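Side-chain contacts in peptidyl-tRNA hydrolase (Sulfolobus solfataricus, PDB 1XTY), which catalyses the hydrolysis of N-acyl-aminoacyl-tRNAs, probably peptidyl-tRNAs that have dropped off the ribosome, releasing tRNA and an N-acyl amino acid: residues 23-28 with 82-87; 32-35 with 41-44; 47-50 with 54-57; 68-73 with 114-119. All coordinates share one frame; numbering follows the deposited sequence.

Contact 1. Residues 23-28 with 82-87; sequences VAHAAV and SIIEDA. With SO4 (sulfate ion), chain E.
Ile84 reaches across from its strand to His25 and Ala26, and these apolar touches make up most of the contact. Its terminal CD1 methyl sits over one face of the His25 imidazole, 3.9 Å from the ring centroid, a CH-pi contact displaced toward the ND1 rim. The second branch helps to hold the same ring, CG2 lying 3.7 Å from His25 CD2. With CG1 of Ile84 anti to the carbonyl carbon (chi1 -58°), that branch lies against the helix backbone, CG1 3.6 Å from Ala26 CA, and CG2 is left for the ring. A branched isoleucine can thus serve ring and helix together, while the small alanine lets the strand draw near.

These residues join helix 16-35 to strand 81-85, an outermost strand of the five-stranded mixed sheet; here the helix layer of the alpha/beta fold packs on the sheet, with the short axes 8.2 Å apart.

The direct polar link is a hydrogen bond from Ser82 OG to Ala26 O, 3.2 Å long. The hydroxyl comes in from beside the carbonyl, at a C=O...OG angle of 114°. Serine suits this buried place, being compact and able to donate to a helix carbonyl.

Farther along the chain, Ala87 N donates a 2.8 Å bond to sulfate O1, with an N-H...O angle of 164°. Nearby, Asp86 OD2 forms a salt bridge with Lys18.

Contact 2. Residues 32-35 with 41-44; sequences VSII and RWKE
Ile34 and Trp42 form the close-packed half of this contact. With CG1 of Ile34 anti to the carbonyl carbon (chi1 -68°), the CG2 methyl faces the neighbouring helix and lies 3.9 Å from Trp42 CB. The same methyl stands 3.7 Å from Trp42 O, touching the backbone as well as the root of the side chain. Pro80 packs on both side chains and Leu46 on Ile34; the two branches of an isoleucine let CG2 meet the helix opposite while CG1 approaches the indole obliquely. The large tryptophan reaches past it, and its NE1 is satisfied elsewhere by Asn78 O.

The other half is looser and more polar. Lys43 runs out extended beyond CG across the C-terminal end of helix 16-35, with CE 3.6 Å from Ile34 O and 3.7 Å from Ile35 O. Its ammonium group goes on to donate to Ser37 O in the connecting loop. A positive charge here is probably welcome beside the carbonyls that end the helix, and the long aliphatic stem carries it there. An alanine in place of Lys43 would probably leave Ser37 O without this donor and remove the aliphatic cover beside Ile34 O and Ile35 O. Ile35 turns from the helix opposite and instead meets Ile35 of the second subunit.

Helices 16-35 and 40-51 thereby form a helix-loop-helix unit within the beta-alpha-beta crossover that links the neighbouring parallel strands 2-9 and 56-61.

Contact 3. Residues 47-50 with 54-57; sequences NEWL and QPKI
Gln54 N donates to Trp49 O over 2.9 Å, closing the backbone just past helix 40-51, and Gln54 itself takes a left-handed helical conformation that turns the chain toward strand 56-61. The Trp49 indole swings beneath this turn, its CG anti to the backbone N (chi1 -179°). Gln54 CA lies over one face, 3.5 Å from the centroid of the five-membered ring. At the ring edge, NE1 of Trp49 donates to Pro55 O in the indole plane, a nearly straight bond of 2.8 Å and 175°. Pro55 CD slides past Trp49 CD1 at 3.5 Å, while Lys56 CG borders Trp49 CZ2 at the ring edge. Lys56 bends back so that NZ reaches Gln54 O at 3.0 Å. Leu50 CD2 packs against Gln54 CG on the side that faces the second subunit, and a water joins Leu50 O to Gln54 NE2, which also bonds Thr29 of the second subunit.

A phenylalanine in place of Trp49 would probably leave Pro55 O without its indole donor and let the turn shift over a smaller ring. Proline has no N-H, so its backbone pairing with Met4 must also use this carbonyl; one oxygen therefore ties the helix end and the sheet together.

Contact 4. Residues 68-73 with 114-119; sequences ISRAKK and TGDLKL
Arg70 reaches from helix 64-76 to Asp116 and Leu117 in a mixed polar and apolar contact at the rim of the alpha/beta fold, where the chain leaves helix 107-114 through a type I beta turn, Thr114 to Leu117, before the short, weakly bonded edge strand at about 118-119. No other chain of the assembly touches it. The arginine stem is apolar here: CD lies 4.0 Å from Thr114 CG2, and Ile113 and Leu100 also pack on the residue. A long, extended chain is needed to span the gap between helix and turn.

The guanidinium group is turned at its last torsion (chi4 61°), and NH2 meets Asp116 OD2 at 3.3 Å. This salt bridge contains only a weak hydrogen bond, with an N-H...O angle of 138°, although the carboxylate approaches the edge and the two planes are just 14° apart. NH1 instead donates to Glu66 O, one turn back in the helix, which helps to fix the group's rotation.

Leu117 lies between sheet and arginine, resting on Val59 and Val61 while its methyls lie along the arginine: CD1 is 3.5 Å from Arg70 NE, and CD2 is 3.3 Å from Arg70 NH2.

How the contacts relate
Contacts 1 and 2 share helix 16-35, with centres about 17 Å apart, and contacts 2 and 3 share helix 40-51, with centres about 12 Å apart. Contacts 1 and 3, about 17 Å between centres within one chain, meet across the dimer, where Gln54 of one subunit packs on His25 of the other and makes a weak hydrogen bond to its ND1. Contact 4 reaches both ends of the sheet: Ala71 CB lies 4.2 Å from Ile83 CD1 of contact 1, and Leu119 CD2 lies 3.8 Å from Ile57 CG2 of contact 3. Sulfate is bound at contact 1, and the Lys56 side chain of contact 3 lies about 5 Å from a sulfate; such ions, probably from the crystallisation liquor, may mark a pocket.

Contact 1. Residues 23-28 with 82-87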
loop_
_atom_site.group_PDB
_atom_site.type_symbol
_atom_site.label_atom_id
_atom_site.label_comp_id
_atom_site.label_asym_id
_atom_site.label_seq_id
_atom_site.Cartn_x
_atom_site.Cartn_y
_atom_site.Cartn_z
ATOM N N VAL A 23 -0.090 2.189 -5.650
ATOM C CA VAL A 23 -1.048 2.524 -4.602
ATOM C C VAL A 23 -0.429 2.262 -3.227
ATOM O O VAL A 23 -0.620 3.038 -2.290
ATOM C CB VAL A 23 -2.358 1.704 -4.770
ATOM C CG1 VAL A 23 -3.258 1.874 -3.554
ATOM C CG2 VAL A 23 -3.094 2.177 -6.020
ATOM N N ALA A 24 0.321 1.170 -3.111
ATOM C CA ALA A 24 0.979 0.840 -1.848
ATOM C C ALA A 24 2.032 1.906 -1.540
ATOM O O ALA A 24 2.272 2.237 -0.379
ATOM C CB ALA A 24 1.632 -0.544 -1.940
ATOM N N HIS A 25 2.662 2.428 -2.590
ATOM C CA HIS A 25 3.682 3.468 -2.455
ATOM C C HIS A 25 3.007 4.730 -1.907
ATOM O O HIS A 25 3.516 5.383 -0.994
ATOM C CB HIS A 25 4.307 3.757 -3.829
ATOM C CG HIS A 25 5.591 4.530 -3.775
ATOM N ND1 HIS A 25 5.983 5.259 -2.671
ATOM C CD2 HIS A 25 6.555 4.717 -4.708
ATOM C CE1 HIS A 25 7.132 5.860 -2.927
ATOM N NE2 HIS A 25 7.501 5.548 -4.157
ATOM N N ALA A 26 1.849 5.067 -2.468
ATOM C CA ALA A 26 1.107 6.243 -2.023
ATOM C C ALA A 26 0.712 6.120 -0.555
ATOM O O ALA A 26 0.861 7.070 0.211
ATOM C CB ALA A 26 -0.141 6.438 -2.886
ATOM N N ALA A 27 0.222 4.947 -0.159
ATOM C CA ALA A 27 -0.206 4.732 1.220
ATOM C C ALA A 27 0.928 4.788 2.236
ATOM O O ALA A 27 0.795 5.423 3.285
ATOM C CB ALA A 27 -0.943 3.393 1.336
ATOM N N VAL A 28 2.043 4.129 1.932
ATOM C CA VAL A 28 3.178 4.122 2.852
ATOM C C VAL A 28 3.784 5.516 3.007
ATOM O O VAL A 28 4.105 5.942 4.118
ATOM C CB VAL A 28 4.267 3.130 2.390
ATOM C CG1 VAL A 28 5.511 3.261 3.263
ATOM C CG2 VAL A 28 3.725 1.705 2.469
ATOM N N SER A 82 0.175 12.718 -1.003
ATOM C CA SER A 82 1.417 12.217 -1.575
ATOM C C SER A 82 1.285 12.080 -3.079
ATOM O O SER A 82 0.320 11.496 -3.567
ATOM C CB SER A 82 1.783 10.857 -0.972
ATOM O OG SER A 82 0.755 9.903 -1.199
ATOM N N ILE A 83 2.247 12.634 -3.810
ATOM C CA ILE A 83 2.236 12.535 -5.265
ATOM C C ILE A 83 3.315 11.521 -5.611
ATOM O O ILE A 83 4.504 11.745 -5.359
ATOM C CB ILE A 83 2.552 13.886 -5.938
ATOM C CG1 ILE A 83 1.484 14.917 -5.552
ATOM C CG2 ILE A 83 2.583 13.715 -7.457
ATOM C CD1 ILE A 83 1.763 16.321 -6.067
ATOM N N ILE A 84 2.890 10.396 -6.169
ATOM C CA ILE A 84 3.808 9.322 -6.512
ATOM C C ILE A 84 4.260 9.339 -7.970
ATOM O O ILE A 84 3.441 9.472 -8.878
ATOM C CB ILE A 84 3.160 7.958 -6.208
ATOM C CG1 ILE A 84 2.768 7.896 -4.725
ATOM C CG2 ILE A 84 4.105 6.830 -6.578
ATOM C CD1 ILE A 84 3.941 8.093 -3.765
ATOM N N GLU A 85 5.568 9.217 -8.183
ATOM C CA GLU A 85 6.126 9.186 -9.532
ATOM C C GLU A 85 6.801 7.834 -9.732
ATOM O O GLU A 85 7.338 7.247 -8.787
ATOM C CB GLU A 85 7.140 10.322 -9.752
ATOM C CG GLU A 85 6.576 11.719 -9.472
ATOM C CD GLU A 85 7.408 12.853 -10.069
ATOM O OE1 GLU A 85 8.634 12.694 -10.241
ATOM O OE2 GLU A 85 6.828 13.923 -10.355
ATOM N N ASP A 86 6.762 7.341 -10.961
ATOM C CA ASP A 86 7.355 6.051 -11.296
ATOM C C ASP A 86 8.880 6.080 -11.174
ATOM O O ASP A 86 9.514 7.114 -11.405
ATOM C CB ASP A 86 6.940 5.661 -12.720
ATOM C CG ASP A 86 7.167 4.189 -13.015
ATOM O OD1 ASP A 86 8.310 3.806 -13.333
ATOM O OD2 ASP A 86 6.196 3.411 -12.921
ATOM N N ALA A 87 9.463 4.944 -10.797
ATOM C CA ALA A 87 10.914 4.839 -10.654
ATOM C C ALA A 87 11.541 4.478 -11.997
ATOM O O ALA A 87 12.754 4.282 -12.096
ATOM C CB ALA A 87 11.266 3.781 -9.613
HETATM S S SO4 E . 8.332 1.922 -8.765
HETATM O O1 SO4 E . 7.882 2.882 -9.790
HETATM O O2 SO4 E . 9.411 1.083 -9.322
HETATM O O3 SO4 E . 7.197 1.069 -8.365
HETATM O O4 SO4 E . 8.839 2.660 -7.593
#

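Contact 2. Residues 32-35 with 41-44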
loop_
_atom_site.group_PDB
_atom_site.type_symbol
_atom_site.label_atom_id
_atom_site.label_comp_id
_atom_site.label_asym_id
_atom_site.label_seq_id
_atom_site.Cartn_x
_atom_site.Cartn_y
_atom_site.Cartn_z
ATOM N N VAL A 32 4.090 7.385 6.640
ATOM C CA VAL A 32 5.395 7.787 7.151
ATOM C C VAL A 32 5.528 9.311 7.275
ATOM O O VAL A 32 6.119 9.813 8.236
ATOM C CB VAL A 32 6.531 7.221 6.265
ATOM C CG1 VAL A 32 7.882 7.776 6.712
ATOM C CG2 VAL A 32 6.537 5.696 6.370
ATOM N N SER A 33 4.962 10.048 6.323
ATOM C CA SER A 33 5.038 11.510 6.370
ATOM C C SER A 33 4.269 12.054 7.582
ATOM O O SER A 33 4.664 13.054 8.186
ATOM C CB SER A 33 4.472 12.120 5.085
ATOM O OG SER A 33 3.066 11.955 5.016
ATOM N N ILE A 34 3.173 11.390 7.933
ATOM C CA ILE A 34 2.362 11.807 9.073
ATOM C C ILE A 34 3.085 11.505 10.384
ATOM O O ILE A 34 3.146 12.345 11.285
ATOM C CB ILE A 34 0.998 11.094 9.051
ATOM C CG1 ILE A 34 0.184 11.597 7.856
ATOM C CG2 ILE A 34 0.259 11.308 10.370
ATOM C CD1 ILE A 34 -1.079 10.804 7.599
ATOM N N ILE A 35 3.634 10.301 10.488
ATOM C CA ILE A 35 4.358 9.894 11.683
ATOM C C ILE A 35 5.564 10.799 11.932
ATOM O O ILE A 35 5.880 11.125 13.081
ATOM C CB ILE A 35 4.830 8.427 11.562
ATOM C CG1 ILE A 35 3.617 7.498 11.594
ATOM C CG2 ILE A 35 5.794 8.081 12.692
ATOM C CD1 ILE A 35 3.946 6.045 11.294
ATOM N N ARG A 41 -3.263 16.964 14.560
ATOM C CA ARG A 41 -4.519 16.564 13.945
ATOM C C ARG A 41 -4.300 15.360 13.028
ATOM O O ARG A 41 -5.041 14.383 13.093
ATOM C CB ARG A 41 -5.122 17.730 13.155
ATOM C CG ARG A 41 -6.424 17.388 12.452
ATOM C CD ARG A 41 -7.570 17.186 13.425
ATOM N NE ARG A 41 -8.044 18.452 13.974
ATOM C CZ ARG A 41 -9.088 18.566 14.787
ATOM N NH1 ARG A 41 -9.768 17.485 15.148
ATOM N NH2 ARG A 41 -9.458 19.761 15.229
ATOM N N TRP A 42 -3.279 15.430 12.179
ATOM C CA TRP A 42 -2.986 14.329 11.260
ATOM C C TRP A 42 -2.708 13.026 12.012
ATOM O O TRP A 42 -3.169 11.957 11.609
ATOM C CB TRP A 42 -1.770 14.658 10.394
ATOM C CG TRP A 42 -1.974 15.763 9.404
ATOM C CD1 TRP A 42 -3.094 16.526 9.234
ATOM C CD2 TRP A 42 -1.024 16.223 8.438
ATOM N NE1 TRP A 42 -2.899 17.434 8.220
ATOM C CE2 TRP A 42 -1.637 17.268 7.714
ATOM C CE3 TRP A 42 0.288 15.851 8.112
ATOM C CZ2 TRP A 42 -0.983 17.949 6.682
ATOM C CZ3 TRP A 42 0.941 16.529 7.085
ATOM C CH2 TRP A 42 0.303 17.566 6.384
ATOM N N LYS A 43 -1.944 13.119 13.097
ATOM C CA LYS A 43 -1.604 11.939 13.886
ATOM C C LYS A 43 -2.834 11.326 14.539
ATOM O O LYS A 43 -2.938 10.102 14.666
ATOM C CB LYS A 43 -0.549 12.292 14.940
ATOM C CG LYS A 43 0.823 12.559 14.339
ATOM C CD LYS A 43 1.855 12.892 15.401
ATOM C CE LYS A 43 3.214 13.130 14.765
ATOM N NZ LYS A 43 4.224 13.599 15.758
ATOM N N GLU A 44 -3.774 12.172 14.949
ATOM C CA GLU A 44 -5.002 11.684 15.558
ATOM C C GLU A 44 -5.796 10.920 14.502
ATOM O O GLU A 44 -6.289 9.820 14.761
ATOM C CB GLU A 44 -5.835 12.852 16.099
ATOM C CG GLU A 44 -5.136 13.648 17.190
ATOM C CD GLU A 44 -5.946 14.840 17.666
ATOM O OE1 GLU A 44 -6.357 15.662 16.818
ATOM O OE2 GLU A 44 -6.167 14.959 18.889
#

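Contact 3. Residues 47-50 with 54-57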
loop_
_atom_site.group_PDB
_atom_site.type_symbol
_atom_site.label_atom_id
_atom_site.label_comp_id
_atom_site.label_asym_id
_atom_site.label_seq_id
_atom_site.Cartn_x
_atom_site.Cartn_y
_atom_site.Cartn_z
ATOM N N ASN A 47 -4.144 7.480 13.805
ATOM C CA ASN A 47 -4.417 6.492 14.845
ATOM C C ASN A 47 -5.824 5.916 14.735
ATOM O O ASN A 47 -6.020 4.706 14.865
ATOM C CB ASN A 47 -4.229 7.106 16.230
ATOM C CG ASN A 47 -2.777 7.378 16.548
ATOM O OD1 ASN A 47 -1.928 6.489 16.433
ATOM N ND2 ASN A 47 -2.479 8.606 16.956
ATOM N N GLU A 48 -6.805 6.782 14.505
ATOM C CA GLU A 48 -8.192 6.348 14.370
ATOM C C GLU A 48 -8.351 5.466 13.133
ATOM O O GLU A 48 -9.065 4.463 13.155
ATOM C CB GLU A 48 -9.116 7.562 14.243
ATOM C CG GLU A 48 -8.950 8.581 15.355
ATOM C CD GLU A 48 -9.714 9.865 15.087
ATOM O OE1 GLU A 48 -9.200 10.944 15.448
ATOM O OE2 GLU A 48 -10.826 9.797 14.525
ATOM N N TRP A 49 -7.688 5.857 12.050
ATOM C CA TRP A 49 -7.758 5.117 10.800
ATOM C C TRP A 49 -7.274 3.687 11.007
ATOM O O TRP A 49 -7.888 2.737 10.524
ATOM C CB TRP A 49 -6.897 5.814 9.751
ATOM C CG TRP A 49 -6.893 5.165 8.407
ATOM C CD1 TRP A 49 -7.956 5.014 7.559
ATOM C CD2 TRP A 49 -5.752 4.643 7.720
ATOM N NE1 TRP A 49 -7.542 4.436 6.382
ATOM C CE2 TRP A 49 -6.193 4.198 6.454
ATOM C CE3 TRP A 49 -4.393 4.512 8.051
ATOM C CZ2 TRP A 49 -5.324 3.629 5.512
ATOM C CZ3 TRP A 49 -3.528 3.948 7.115
ATOM C CH2 TRP A 49 -4.000 3.514 5.859
ATOM N N LEU A 50 -6.169 3.538 11.725
ATOM C CA LEU A 50 -5.626 2.216 11.988
ATOM C C LEU A 50 -6.609 1.409 12.838
ATOM O O LEU A 50 -6.826 0.226 12.588
ATOM C CB LEU A 50 -4.273 2.339 12.690
ATOM C CG LEU A 50 -3.165 2.971 11.831
ATOM C CD1 LEU A 50 -1.965 3.311 12.699
ATOM C CD2 LEU A 50 -2.769 2.018 10.706
ATOM N N GLN A 54 -7.981 0.576 8.620
ATOM C CA GLN A 54 -7.348 1.185 7.448
ATOM C C GLN A 54 -8.219 1.268 6.195
ATOM O O GLN A 54 -7.762 0.945 5.100
ATOM C CB GLN A 54 -6.073 0.419 7.087
ATOM C CG GLN A 54 -4.992 0.421 8.140
ATOM C CD GLN A 54 -3.831 -0.485 7.755
ATOM O OE1 GLN A 54 -3.374 -0.474 6.610
ATOM N NE2 GLN A 54 -3.346 -1.269 8.712
ATOM N N PRO A 55 -9.475 1.717 6.330
ATOM C CA PRO A 55 -10.387 1.834 5.184
ATOM C C PRO A 55 -9.761 2.666 4.060
ATOM O O PRO A 55 -9.265 3.762 4.305
ATOM C CB PRO A 55 -11.607 2.539 5.779
ATOM C CG PRO A 55 -11.558 2.173 7.220
ATOM C CD PRO A 55 -10.097 2.255 7.550
ATOM N N LYS A 56 -9.798 2.148 2.837
ATOM C CA LYS A 56 -9.243 2.849 1.687
ATOM C C LYS A 56 -10.236 2.902 0.540
ATOM O O LYS A 56 -11.041 1.993 0.357
ATOM C CB LYS A 56 -7.974 2.156 1.193
ATOM C CG LYS A 56 -6.787 2.253 2.127
ATOM C CD LYS A 56 -5.626 1.426 1.597
ATOM C CE LYS A 56 -5.248 0.312 2.562
ATOM N NZ LYS A 56 -6.406 -0.551 2.904
ATOM N N ILE A 57 -10.175 3.977 -0.230
ATOM C CA ILE A 57 -11.045 4.137 -1.384
ATOM C C ILE A 57 -10.112 4.376 -2.555
ATOM O O ILE A 57 -9.356 5.346 -2.562
ATOM C CB ILE A 57 -11.972 5.353 -1.232
ATOM C CG1 ILE A 57 -12.769 5.236 0.072
ATOM C CG2 ILE A 57 -12.910 5.441 -2.431
ATOM C CD1 ILE A 57 -13.630 6.447 0.383
HETATM O O HOH W 1 -5.116 -1.300 11.139
#

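Contact 4. Residues 68-73 with 114-119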
loop_
_atom_site.group_PDB
_atom_site.type_symbol
_atom_site.label_atom_id
_atom_site.label_comp_id
_atom_site.label_asym_id
_atom_site.label_seq_id
_atom_site.Cartn_x
_atom_site.Cartn_y
_atom_site.Cartn_z
ATOM N N ILE A 68 -3.476 17.006 -10.316
ATOM C CA ILE A 68 -2.889 18.239 -9.799
ATOM C C ILE A 68 -3.985 19.082 -9.153
ATOM O O ILE A 68 -3.789 19.696 -8.103
ATOM C CB ILE A 68 -2.225 19.063 -10.934
ATOM C CG1 ILE A 68 -1.134 18.235 -11.616
ATOM C CG2 ILE A 68 -1.660 20.368 -10.372
ATOM C CD1 ILE A 68 0.010 17.829 -10.704
ATOM N N SER A 69 -5.144 19.108 -9.799
ATOM C CA SER A 69 -6.276 19.868 -9.293
ATOM C C SER A 69 -6.645 19.415 -7.886
ATOM O O SER A 69 -6.869 20.234 -6.999
ATOM C CB SER A 69 -7.480 19.691 -10.218
ATOM O OG SER A 69 -8.639 20.275 -9.651
ATOM N N ARG A 70 -6.692 18.103 -7.680
ATOM C CA ARG A 70 -7.056 17.565 -6.381
ATOM C C ARG A 70 -5.950 17.661 -5.338
ATOM O O ARG A 70 -6.227 17.756 -4.145
ATOM C CB ARG A 70 -7.559 16.134 -6.550
ATOM C CG ARG A 70 -8.853 16.114 -7.357
ATOM C CD ARG A 70 -9.449 14.738 -7.535
ATOM N NE ARG A 70 -10.729 14.816 -8.239
ATOM C CZ ARG A 70 -10.880 15.294 -9.472
ATOM N NH1 ARG A 70 -9.830 15.738 -10.152
ATOM N NH2 ARG A 70 -12.084 15.338 -10.024
ATOM N N ALA A 71 -4.696 17.656 -5.780
ATOM C CA ALA A 71 -3.588 17.791 -4.843
ATOM C C ALA A 71 -3.612 19.219 -4.290
ATOM O O ALA A 71 -3.348 19.448 -3.115
ATOM C CB ALA A 71 -2.253 17.514 -5.548
ATOM N N LYS A 72 -3.944 20.180 -5.145
ATOM C CA LYS A 72 -4.002 21.575 -4.722
ATOM C C LYS A 72 -5.131 21.750 -3.701
ATOM O O LYS A 72 -4.998 22.482 -2.724
ATOM C CB LYS A 72 -4.235 22.469 -5.941
ATOM C CG LYS A 72 -4.110 23.968 -5.686
ATOM C CD LYS A 72 -5.361 24.554 -5.073
ATOM C CE LYS A 72 -5.285 26.071 -5.022
ATOM N NZ LYS A 72 -4.063 26.544 -4.313
ATOM N N LYS A 73 -6.234 21.051 -3.930
ATOM C CA LYS A 73 -7.378 21.116 -3.033
ATOM C C LYS A 73 -6.965 20.574 -1.665
ATOM O O LYS A 73 -7.207 21.199 -0.636
ATOM C CB LYS A 73 -8.523 20.290 -3.618
ATOM C CG LYS A 73 -9.910 20.781 -3.257
ATOM C CD LYS A 73 -10.852 20.570 -4.435
ATOM C CE LYS A 73 -12.259 21.063 -4.133
ATOM N NZ LYS A 73 -13.121 21.009 -5.353
ATOM N N THR A 114 -12.691 14.309 -3.564
ATOM C CA THR A 114 -12.827 13.182 -4.483
ATOM C C THR A 114 -14.193 12.498 -4.507
ATOM O O THR A 114 -14.312 11.370 -4.981
ATOM C CB THR A 114 -11.778 12.102 -4.162
ATOM O OG1 THR A 114 -12.052 11.543 -2.869
ATOM C CG2 THR A 114 -10.375 12.702 -4.159
ATOM N N GLY A 115 -15.222 13.173 -4.009
ATOM C CA GLY A 115 -16.544 12.569 -3.990
ATOM C C GLY A 115 -17.187 12.336 -5.349
ATOM O O GLY A 115 -18.231 11.689 -5.436
ATOM N N ASP A 116 -16.564 12.837 -6.412
ATOM C CA ASP A 116 -17.111 12.701 -7.763
ATOM C C ASP A 116 -16.355 11.724 -8.658
ATOM O O ASP A 116 -16.581 11.691 -9.868
ATOM C CB ASP A 116 -17.128 14.075 -8.443
ATOM C CG ASP A 116 -15.735 14.684 -8.565
ATOM O OD1 ASP A 116 -14.995 14.672 -7.559
ATOM O OD2 ASP A 116 -15.376 15.174 -9.662
ATOM N N LEU A 117 -15.474 10.918 -8.080
ATOM C CA LEU A 117 -14.693 9.996 -8.893
ATOM C C LEU A 117 -15.194 8.560 -8.898
ATOM O O LEU A 117 -15.808 8.099 -7.938
ATOM C CB LEU A 117 -13.234 10.035 -8.441
ATOM C CG LEU A 117 -12.673 11.456 -8.334
ATOM C CD1 LEU A 117 -11.278 11.416 -7.734
ATOM C CD2 LEU A 117 -12.662 12.108 -9.706
ATOM N N LYS A 118 -14.924 7.864 -9.999
ATOM C CA LYS A 118 -15.319 6.471 -10.162
ATOM C C LYS A 118 -14.275 5.563 -9.519
ATOM O O LYS A 118 -13.081 5.863 -9.542
ATOM C CB LYS A 118 -15.423 6.115 -11.648
ATOM C CG LYS A 118 -16.460 6.897 -12.438
ATOM C CD LYS A 118 -16.456 6.454 -13.897
ATOM C CE LYS A 118 -17.512 7.180 -14.716
ATOM N NZ LYS A 118 -17.474 6.771 -16.148
ATOM N N LEU A 119 -14.727 4.451 -8.952
ATOM C CA LEU A 119 -13.820 3.498 -8.325
ATOM C C LEU A 119 -12.987 2.805 -9.398
ATOM O O LEU A 119 -13.451 2.603 -10.520
ATOM C CB LEU A 119 -14.610 2.448 -7.545
ATOM C CG LEU A 119 -15.458 2.947 -6.375
ATOM C CD1 LEU A 119 -16.310 1.802 -5.849
ATOM C CD2 LEU A 119 -14.557 3.501 -5.282
#